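Local coordinates for protein probable cobalt-precorrin-6B C(15)-methyltransferase (decarboxylating) (Methanothermobacter thermautotrophicus, PDB 1L3I) that probably methylates C-15 of cobalt-precorrin-6B using S-adenosyl-L-methionine and then decarboxylates C-12, giving cobalt-precorrin-7 in anaerobic cobalamin biosynthesis, at residues I2-F7 with E20-I25; C27-G32 with I101-V106; F141-C146 with A180-G185. All blocks are in the same frame, centred on the assembly; numbering follows the deposited sequence.

Contact 1 (I2-F7 with E20-I25)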
loop_
_atom_site.group_PDB
_atom_site.type_symbol
_atom_site.label_atom_id
_atom_site.label_comp_id
_atom_site.label_asym_id
_atom_site.label_seq_id
_atom_site.Cartn_x
_atom_site.Cartn_y
_atom_site.Cartn_z
ATOM N N ILE A 2 19.717 -11.428 7.951
ATOM C CA ILE A 2 19.837 -11.480 9.395
ATOM C C ILE A 2 18.482 -10.920 9.818
ATOM O O ILE A 2 18.129 -9.787 9.449
ATOM C CB ILE A 2 21.002 -10.589 9.867
ATOM C CG1 ILE A 2 22.326 -11.203 9.388
ATOM C CG2 ILE A 2 20.960 -10.410 11.368
ATOM C CD1 ILE A 2 23.500 -10.286 9.402
ATOM N N PRO A 3 17.656 -11.739 10.493
ATOM C CA PRO A 3 16.341 -11.261 10.919
ATOM C C PRO A 3 16.426 -9.921 11.650
ATOM O O PRO A 3 17.411 -9.644 12.338
ATOM C CB PRO A 3 15.846 -12.392 11.833
ATOM C CG PRO A 3 16.506 -13.590 11.285
ATOM C CD PRO A 3 17.906 -13.102 11.001
ATOM N N ASP A 4 15.377 -9.117 11.508
ATOM C CA ASP A 4 15.284 -7.794 12.126
ATOM C C ASP A 4 15.399 -7.871 13.635
ATOM O O ASP A 4 16.097 -7.067 14.252
ATOM C CB ASP A 4 13.940 -7.141 11.801
ATOM C CG ASP A 4 13.883 -6.555 10.406
ATOM O OD1 ASP A 4 14.951 -6.307 9.817
ATOM O OD2 ASP A 4 12.764 -6.302 9.908
ATOM N N ASP A 5 14.713 -8.852 14.225
ATOM C CA ASP A 5 14.714 -9.014 15.672
ATOM C C ASP A 5 15.995 -9.573 16.222
ATOM O O ASP A 5 16.047 -9.959 17.387
ATOM C CB ASP A 5 13.534 -9.864 16.135
ATOM C CG ASP A 5 13.561 -11.268 15.595
ATOM O OD1 ASP A 5 14.647 -11.843 15.339
ATOM O OD2 ASP A 5 12.449 -11.808 15.453
ATOM N N GLU A 6 16.997 -9.698 15.357
ATOM C CA GLU A 6 18.302 -10.187 15.770
ATOM C C GLU A 6 19.355 -9.072 15.771
ATOM O O GLU A 6 20.557 -9.335 15.678
ATOM C CB GLU A 6 18.730 -11.366 14.916
ATOM C CG GLU A 6 17.874 -12.594 15.156
ATOM C CD GLU A 6 18.372 -13.813 14.401
ATOM O OE1 GLU A 6 19.496 -13.777 13.853
ATOM O OE2 GLU A 6 17.626 -14.810 14.356
ATOM N N PHE A 7 18.871 -7.836 15.876
ATOM C CA PHE A 7 19.683 -6.624 15.940
ATOM C C PHE A 7 19.353 -5.966 17.281
ATOM O O PHE A 7 18.183 -5.852 17.648
ATOM C CB PHE A 7 19.285 -5.648 14.827
ATOM C CG PHE A 7 19.802 -6.020 13.478
ATOM C CD1 PHE A 7 19.086 -6.877 12.652
ATOM C CD2 PHE A 7 21.022 -5.521 13.031
ATOM C CE1 PHE A 7 19.580 -7.233 11.401
ATOM C CE2 PHE A 7 21.526 -5.874 11.776
ATOM C CZ PHE A 7 20.807 -6.732 10.959
ATOM N N GLU A 20 12.524 -6.589 4.618
ATOM C CA GLU A 20 12.088 -6.666 3.228
ATOM C C GLU A 20 12.727 -5.561 2.402
ATOM O O GLU A 20 12.985 -5.749 1.224
ATOM C CB GLU A 20 10.556 -6.612 3.128
ATOM C CG GLU A 20 9.806 -7.701 3.913
ATOM C CD GLU A 20 9.620 -7.396 5.412
ATOM O OE1 GLU A 20 9.980 -6.301 5.897
ATOM O OE2 GLU A 20 9.075 -8.258 6.108
ATOM N N VAL A 21 13.031 -4.427 3.029
ATOM C CA VAL A 21 13.663 -3.321 2.336
ATOM C C VAL A 21 15.146 -3.636 2.184
ATOM O O VAL A 21 15.720 -3.454 1.113
ATOM C CB VAL A 21 13.447 -1.989 3.064
ATOM C CG1 VAL A 21 14.295 -0.883 2.441
ATOM C CG2 VAL A 21 11.975 -1.614 3.003
ATOM N N ARG A 22 15.759 -4.157 3.240
ATOM C CA ARG A 22 17.178 -4.524 3.189
ATOM C C ARG A 22 17.394 -5.618 2.130
ATOM O O ARG A 22 18.404 -5.637 1.426
ATOM C CB ARG A 22 17.659 -4.999 4.558
ATOM C CG ARG A 22 17.686 -3.905 5.591
ATOM C CD ARG A 22 18.334 -4.353 6.882
ATOM N NE ARG A 22 17.516 -5.313 7.612
ATOM C CZ ARG A 22 17.882 -6.565 7.879
ATOM N NH1 ARG A 22 19.053 -7.038 7.481
ATOM N NH2 ARG A 22 17.054 -7.372 8.526
ATOM N N CYS A 23 16.404 -6.489 1.982
ATOM C CA CYS A 23 16.453 -7.565 1.005
ATOM C C CYS A 23 16.530 -6.961 -0.391
ATOM O O CYS A 23 17.406 -7.319 -1.183
ATOM C CB CYS A 23 15.197 -8.422 1.146
ATOM S SG CYS A 23 15.038 -9.819 0.018
ATOM N N LEU A 24 15.655 -5.997 -0.667
ATOM C CA LEU A 24 15.616 -5.336 -1.968
ATOM C C LEU A 24 16.873 -4.508 -2.199
ATOM O O LEU A 24 17.388 -4.470 -3.318
ATOM C CB LEU A 24 14.342 -4.490 -2.122
ATOM C CG LEU A 24 14.082 -3.829 -3.477
ATOM C CD1 LEU A 24 14.178 -4.821 -4.621
ATOM C CD2 LEU A 24 12.730 -3.186 -3.461
ATOM N N ILE A 25 17.381 -3.860 -1.150
ATOM C CA ILE A 25 18.608 -3.064 -1.286
ATOM C C ILE A 25 19.723 -3.987 -1.794
ATOM O O ILE A 25 20.497 -3.612 -2.678
ATOM C CB ILE A 25 19.041 -2.418 0.048
ATOM C CG1 ILE A 25 18.006 -1.376 0.498
ATOM C CG2 ILE A 25 20.430 -1.792 -0.099
ATOM C CD1 ILE A 25 18.332 -0.718 1.814
#
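Beside the S-adenosyl-L-homocysteine pocket, the N-terminal loop carrying Ile2, Asp4 and Phe7 closes on Arg22 of helix 19-29, whose side chain comes within about 4 Å of the bound ligand. One nitrogen does most of the work. Arg22 NH2 gives a nearly straight hydrogen bond (N-H...O 163°) to the backbone oxygen Ile2 O at 2.8 Å, and a second to Asp4 OD1 at 2.7 Å, which is also a salt bridge. Both acceptors lie close to the guanidinium plane, at its edge, but the carboxylate is met on its anti side, with the donor 33° out of the carboxylate plane. The bend in the arginine chain at chi3 (-70°) turns the flat end toward the loop. Phe7 then leans over one guanidinium face: its CE1 sits 3.8 Å from Arg22 NH2, displaced toward the rim, with the ring steeply tilted and not stacked. Arg22 NE bonds to Thr17 O and NH1 pairs with Glu50, so all three nitrogens are bonded, which probably fixes the rotation of the group. Around this contact, Ile2 and Phe7 rest on Leu49 of helix 46-52, while Val21 and Leu24 of helix 19-29 pack on strands 155-167 and 170-183.

Contact 2 (C27-G32 with I101-V106)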
loop_
_atom_site.group_PDB
_atom_site.type_symbol
_atom_site.label_atom_id
_atom_site.label_comp_id
_atom_site.label_asym_id
_atom_site.label_seq_id
_atom_site.Cartn_x
_atom_site.Cartn_y
_atom_site.Cartn_z
ATOM N N CYS A 27 19.318 -6.810 -3.516
ATOM C CA CYS A 27 19.008 -7.238 -4.882
ATOM C C CYS A 27 19.439 -6.182 -5.886
ATOM O O CYS A 27 19.961 -6.502 -6.956
ATOM C CB CYS A 27 17.519 -7.535 -5.047
ATOM S SG CYS A 27 17.062 -9.139 -4.327
ATOM N N LEU A 28 19.212 -4.925 -5.513
ATOM C CA LEU A 28 19.573 -3.787 -6.345
ATOM C C LEU A 28 21.085 -3.538 -6.324
ATOM O O LEU A 28 21.673 -3.149 -7.343
ATOM C CB LEU A 28 18.818 -2.534 -5.874
ATOM C CG LEU A 28 17.294 -2.533 -6.020
ATOM C CD1 LEU A 28 16.681 -1.332 -5.315
ATOM C CD2 LEU A 28 16.893 -2.549 -7.499
ATOM N N ALA A 29 21.709 -3.769 -5.168
ATOM C CA ALA A 29 23.143 -3.568 -5.010
ATOM C C ALA A 29 23.982 -4.647 -5.714
ATOM O O ALA A 29 25.071 -4.354 -6.199
ATOM C CB ALA A 29 23.502 -3.484 -3.523
ATOM N N GLU A 30 23.476 -5.883 -5.756
ATOM C CA GLU A 30 24.186 -7.000 -6.381
ATOM C C GLU A 30 25.604 -7.081 -5.819
ATOM O O GLU A 30 26.590 -6.912 -6.546
ATOM C CB GLU A 30 24.253 -6.809 -7.895
ATOM C CG GLU A 30 22.925 -6.483 -8.539
ATOM C CD GLU A 30 23.069 -6.205 -10.020
ATOM O OE1 GLU A 30 23.518 -5.084 -10.375
ATOM O OE2 GLU A 30 22.750 -7.116 -10.825
ATOM N N PRO A 31 25.726 -7.355 -4.515
ATOM C CA PRO A 31 27.022 -7.455 -3.839
ATOM C C PRO A 31 27.943 -8.537 -4.400
ATOM O O PRO A 31 27.536 -9.687 -4.557
ATOM C CB PRO A 31 26.638 -7.772 -2.391
ATOM C CG PRO A 31 25.234 -7.252 -2.280
ATOM C CD PRO A 31 24.632 -7.669 -3.585
ATOM N N GLY A 32 29.187 -8.150 -4.678
ATOM C CA GLY A 32 30.175 -9.080 -5.192
ATOM C C GLY A 32 31.322 -9.180 -4.196
ATOM O O GLY A 32 31.654 -8.195 -3.537
ATOM N N ILE A 101 34.569 3.372 -4.663
ATOM C CA ILE A 101 33.558 2.382 -4.315
ATOM C C ILE A 101 32.783 1.786 -5.479
ATOM O O ILE A 101 32.563 2.427 -6.500
ATOM C CB ILE A 101 32.521 3.003 -3.347
ATOM C CG1 ILE A 101 31.938 4.268 -4.000
ATOM C CG2 ILE A 101 33.174 3.314 -1.992
ATOM C CD1 ILE A 101 30.898 4.960 -3.209
ATOM N N ASP A 102 32.326 0.562 -5.283
ATOM C CA ASP A 102 31.543 -0.151 -6.274
ATOM C C ASP A 102 30.070 -0.012 -5.908
ATOM O O ASP A 102 29.207 0.011 -6.787
ATOM C CB ASP A 102 31.925 -1.622 -6.277
ATOM C CG ASP A 102 33.365 -1.842 -6.687
ATOM O OD1 ASP A 102 33.678 -1.587 -7.873
ATOM O OD2 ASP A 102 34.188 -2.243 -5.832
ATOM N N ILE A 103 29.802 0.070 -4.604
ATOM C CA ILE A 103 28.451 0.186 -4.088
ATOM C C ILE A 103 28.369 1.292 -3.039
ATOM O O ILE A 103 29.219 1.396 -2.156
ATOM C CB ILE A 103 27.995 -1.137 -3.428
ATOM C CG1 ILE A 103 28.013 -2.281 -4.437
ATOM C CG2 ILE A 103 26.612 -0.993 -2.816
ATOM C CD1 ILE A 103 27.915 -3.642 -3.788
ATOM N N ALA A 104 27.333 2.110 -3.134
ATOM C CA ALA A 104 27.099 3.180 -2.180
ATOM C C ALA A 104 25.620 3.176 -1.775
ATOM O O ALA A 104 24.725 3.324 -2.620
ATOM C CB ALA A 104 27.468 4.523 -2.784
ATOM N N VAL A 105 25.371 2.951 -0.488
ATOM C CA VAL A 105 24.017 2.962 0.068
ATOM C C VAL A 105 23.934 4.156 1.017
ATOM O O VAL A 105 24.750 4.297 1.949
ATOM C CB VAL A 105 23.691 1.677 0.855
ATOM C CG1 VAL A 105 22.287 1.787 1.511
ATOM C CG2 VAL A 105 23.793 0.465 -0.080
ATOM N N VAL A 106 23.000 5.055 0.745
ATOM C CA VAL A 106 22.834 6.217 1.596
ATOM C C VAL A 106 21.633 5.965 2.494
ATOM O O VAL A 106 20.490 6.097 2.054
ATOM C CB VAL A 106 22.626 7.512 0.772
ATOM C CG1 VAL A 106 22.635 8.723 1.698
ATOM C CG2 VAL A 106 23.717 7.637 -0.272
#
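Ala29 at the end of helix 19-29 comes to 6.6 Å from Ile103, measured CA to CA, and just beyond it Glu30 leaves the helix with a positive phi of 52°, bringing Pro31 over the end of the Ile103 side chain. Ile103 meets all of this with its two branches. CG2, anti to the backbone N, lies 4.0 Å from Ala29 CB, methyl against methyl. The other branch is extended (chi2 166°) and carries CD1 up to the turn, where it sits 3.8 Å from Ala29 O and 3.9 Å from Pro31 CA. That carbonyl finds its polar partner in Arg129 NH1, so CD1 merely lies against it. Exchanging Ile103 for an alanine would probably open a gap under the helix end, the Ala29 methyl and Pro31 losing the CG2 and CD1 contacts. Strand 101-106 runs between the parallel strands 36-40 and 128-134; Ala104 and Val106 face Ile120 of helix 113-122, whereas Ile103 faces helix 19-29. A central parallel strand packed between helices in this way, in a sheet of strand order 3-2-1-4-5-7-6, is the hallmark of the Rossmann-like fold of AdoMet-dependent methyltransferases.

Contact 3 (F141-C146 with A180-G185)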
loop_
_atom_site.group_PDB
_atom_site.type_symbol
_atom_site.label_atom_id
_atom_site.label_comp_id
_atom_site.label_asym_id
_atom_site.label_seq_id
_atom_site.Cartn_x
_atom_site.Cartn_y
_atom_site.Cartn_z
ATOM N N PHE A 141 12.246 13.269 -3.702
ATOM C CA PHE A 141 12.336 14.233 -4.781
ATOM C C PHE A 141 13.796 14.629 -4.991
ATOM O O PHE A 141 14.314 14.570 -6.106
ATOM C CB PHE A 141 11.527 15.476 -4.428
ATOM C CG PHE A 141 11.596 16.555 -5.469
ATOM C CD1 PHE A 141 10.776 16.503 -6.599
ATOM C CD2 PHE A 141 12.484 17.629 -5.325
ATOM C CE1 PHE A 141 10.837 17.498 -7.568
ATOM C CE2 PHE A 141 12.555 18.635 -6.290
ATOM C CZ PHE A 141 11.731 18.574 -7.413
ATOM N N GLU A 142 14.458 15.015 -3.905
ATOM C CA GLU A 142 15.858 15.439 -3.923
ATOM C C GLU A 142 16.809 14.410 -4.537
ATOM O O GLU A 142 17.597 14.762 -5.406
ATOM C CB GLU A 142 16.313 15.822 -2.503
ATOM C CG GLU A 142 17.569 16.672 -2.473
ATOM C CD GLU A 142 17.407 17.963 -3.289
ATOM O OE1 GLU A 142 16.272 18.510 -3.356
ATOM O OE2 GLU A 142 18.423 18.426 -3.867
ATOM N N ALA A 143 16.695 13.147 -4.118
ATOM C CA ALA A 143 17.541 12.066 -4.621
ATOM C C ALA A 143 17.414 11.957 -6.141
ATOM O O ALA A 143 18.407 11.835 -6.852
ATOM C CB ALA A 143 17.155 10.725 -3.938
HETATM N N MSE A 144 16.185 12.047 -6.626
HETATM C CA MSE A 144 15.892 11.962 -8.049
HETATM C C MSE A 144 16.528 13.109 -8.835
HETATM O O MSE A 144 17.327 12.863 -9.732
HETATM C CB MSE A 144 14.389 11.977 -8.254
HETATM C CG MSE A 144 13.696 10.792 -7.627
HETATM SE SE MSE A 144 13.433 9.433 -8.912
HETATM C CE MSE A 144 11.740 10.099 -9.550
ATOM N N GLU A 145 16.176 14.346 -8.487
ATOM C CA GLU A 145 16.721 15.524 -9.162
ATOM C C GLU A 145 18.252 15.478 -9.141
ATOM O O GLU A 145 18.894 15.501 -10.184
ATOM C CB GLU A 145 16.206 16.833 -8.509
ATOM C CG GLU A 145 16.690 18.136 -9.221
ATOM C CD GLU A 145 15.966 19.418 -8.770
ATOM O OE1 GLU A 145 16.081 19.798 -7.575
ATOM O OE2 GLU A 145 15.301 20.063 -9.626
ATOM N N CYS A 146 18.829 15.342 -7.955
ATOM C CA CYS A 146 20.275 15.292 -7.828
ATOM C C CYS A 146 20.923 14.230 -8.686
ATOM O O CYS A 146 21.840 14.533 -9.435
ATOM C CB CYS A 146 20.675 15.089 -6.380
ATOM S SG CYS A 146 20.477 16.597 -5.429
ATOM N N ALA A 180 11.016 4.365 0.223
ATOM C CA ALA A 180 11.329 4.383 -1.199
ATOM C C ALA A 180 12.835 4.153 -1.402
ATOM O O ALA A 180 13.665 4.532 -0.563
ATOM C CB ALA A 180 10.913 5.720 -1.820
ATOM N N LEU A 181 13.175 3.466 -2.485
ATOM C CA LEU A 181 14.565 3.212 -2.818
ATOM C C LEU A 181 14.819 3.889 -4.155
ATOM O O LEU A 181 14.154 3.573 -5.151
ATOM C CB LEU A 181 14.870 1.713 -2.936
ATOM C CG LEU A 181 14.721 0.859 -1.676
ATOM C CD1 LEU A 181 15.082 -0.570 -2.010
ATOM C CD2 LEU A 181 15.598 1.384 -0.556
ATOM N N ILE A 182 15.671 4.918 -4.139
ATOM C CA ILE A 182 16.039 5.649 -5.344
ATOM C C ILE A 182 17.405 5.073 -5.746
ATOM O O ILE A 182 18.373 5.166 -4.986
ATOM C CB ILE A 182 16.106 7.182 -5.087
ATOM C CG1 ILE A 182 14.726 7.717 -4.716
ATOM C CG2 ILE A 182 16.625 7.913 -6.323
ATOM C CD1 ILE A 182 14.348 7.514 -3.288
ATOM N N TYR A 183 17.487 4.458 -6.922
ATOM C CA TYR A 183 18.734 3.842 -7.348
ATOM C C TYR A 183 19.148 4.187 -8.775
ATOM O O TYR A 183 18.303 4.475 -9.632
ATOM C CB TYR A 183 18.667 2.325 -7.133
ATOM C CG TYR A 183 17.532 1.648 -7.870
ATOM C CD1 TYR A 183 17.771 1.001 -9.084
ATOM C CD2 TYR A 183 16.215 1.738 -7.416
ATOM C CE1 TYR A 183 16.733 0.449 -9.823
ATOM C CE2 TYR A 183 15.172 1.193 -8.152
ATOM C CZ TYR A 183 15.438 0.569 -9.360
ATOM O OH TYR A 183 14.407 0.072 -10.127
ATOM N N THR A 184 20.460 4.128 -9.014
ATOM C CA THR A 184 21.067 4.467 -10.305
ATOM C C THR A 184 21.198 3.353 -11.350
ATOM O O THR A 184 20.976 2.166 -11.060
ATOM C CB THR A 184 22.455 5.145 -10.109
ATOM O OG1 THR A 184 23.343 4.247 -9.436
ATOM C CG2 THR A 184 22.326 6.419 -9.272
ATOM N N GLY A 185 21.613 3.774 -12.556
ATOM C CA GLY A 185 21.791 2.902 -13.719
ATOM C C GLY A 185 22.744 1.713 -13.686
ATOM O O GLY A 185 23.294 1.354 -12.636
#
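The CB of Ile182 points at helix 137-149, and a chi1 of -64° decides which branch lies where: CG2 stands anti to the residue's own backbone N, by Ala143 and Met144, while CG1 lies beside that nitrogen. Ala143 CB sits against the fork of the isoleucine. It approaches Ile182 CG2 to 3.7 Å, and it also lies 3.9 Å from Ile182 CG1, touching the side chain over its whole branch point. CG2 of Ile182 also reaches the helix backbone, 4.2 Å from Met144 N. The side chain of Met144, present as selenomethionine, flanks the same methyl, its CG standing 4.3 Å from Ile182 CG2. With only a methyl on the helix side, the backbones come close: the CA atoms of Ala143 and Ile182 are 6.6 Å apart. Leu147, one turn further along the helix, touches Ile182 as well, and the strand itself is held by backbone hydrogen bonds, Ile182 pairing with Val132 of strand 128-134. Met144 continues outward to Ile156 of strand 155-167, to Leu137 of the third subunit and to Thr171 of the second, while Phe141 stacks its ring on Phe141 of the third subunit. Helix 137-149 thus carries this contact on one side and meets two other subunits through Met144 and Phe141. The side chains meet carbon to carbon, and the one polar atom nearby, Met144 N, is only brushed by a methyl. Such packing has no directional bond to fix it, and its fit rests on shape, the isoleucine fork against Ala143 CB with Met144 CG alongside, in a buried place away from the cofactor.

How the contacts relate
From the N terminus, contact 1 closes a loop of only twelve residues, folding the leading segment back on helix 19-29. The end of that same helix opens contact 2, which spans 68 residues before strand 101-106 returns to it. Contact 3 follows, joining helix 137-149 to the last strand across 33 residues, most of them in strands 155-167 and 170-183. The three loops run in series, with none nested or crossed. Helix 19-29 links them in space: Ile25 CG2 lies 4.0 Å from Val105 CG2, and Leu24, Ile25 and Leu28 all pack on Leu181, which neighbours Ile182 in the strand. Cofactor-side loop, central sheet and C-terminal strand thus share one helix.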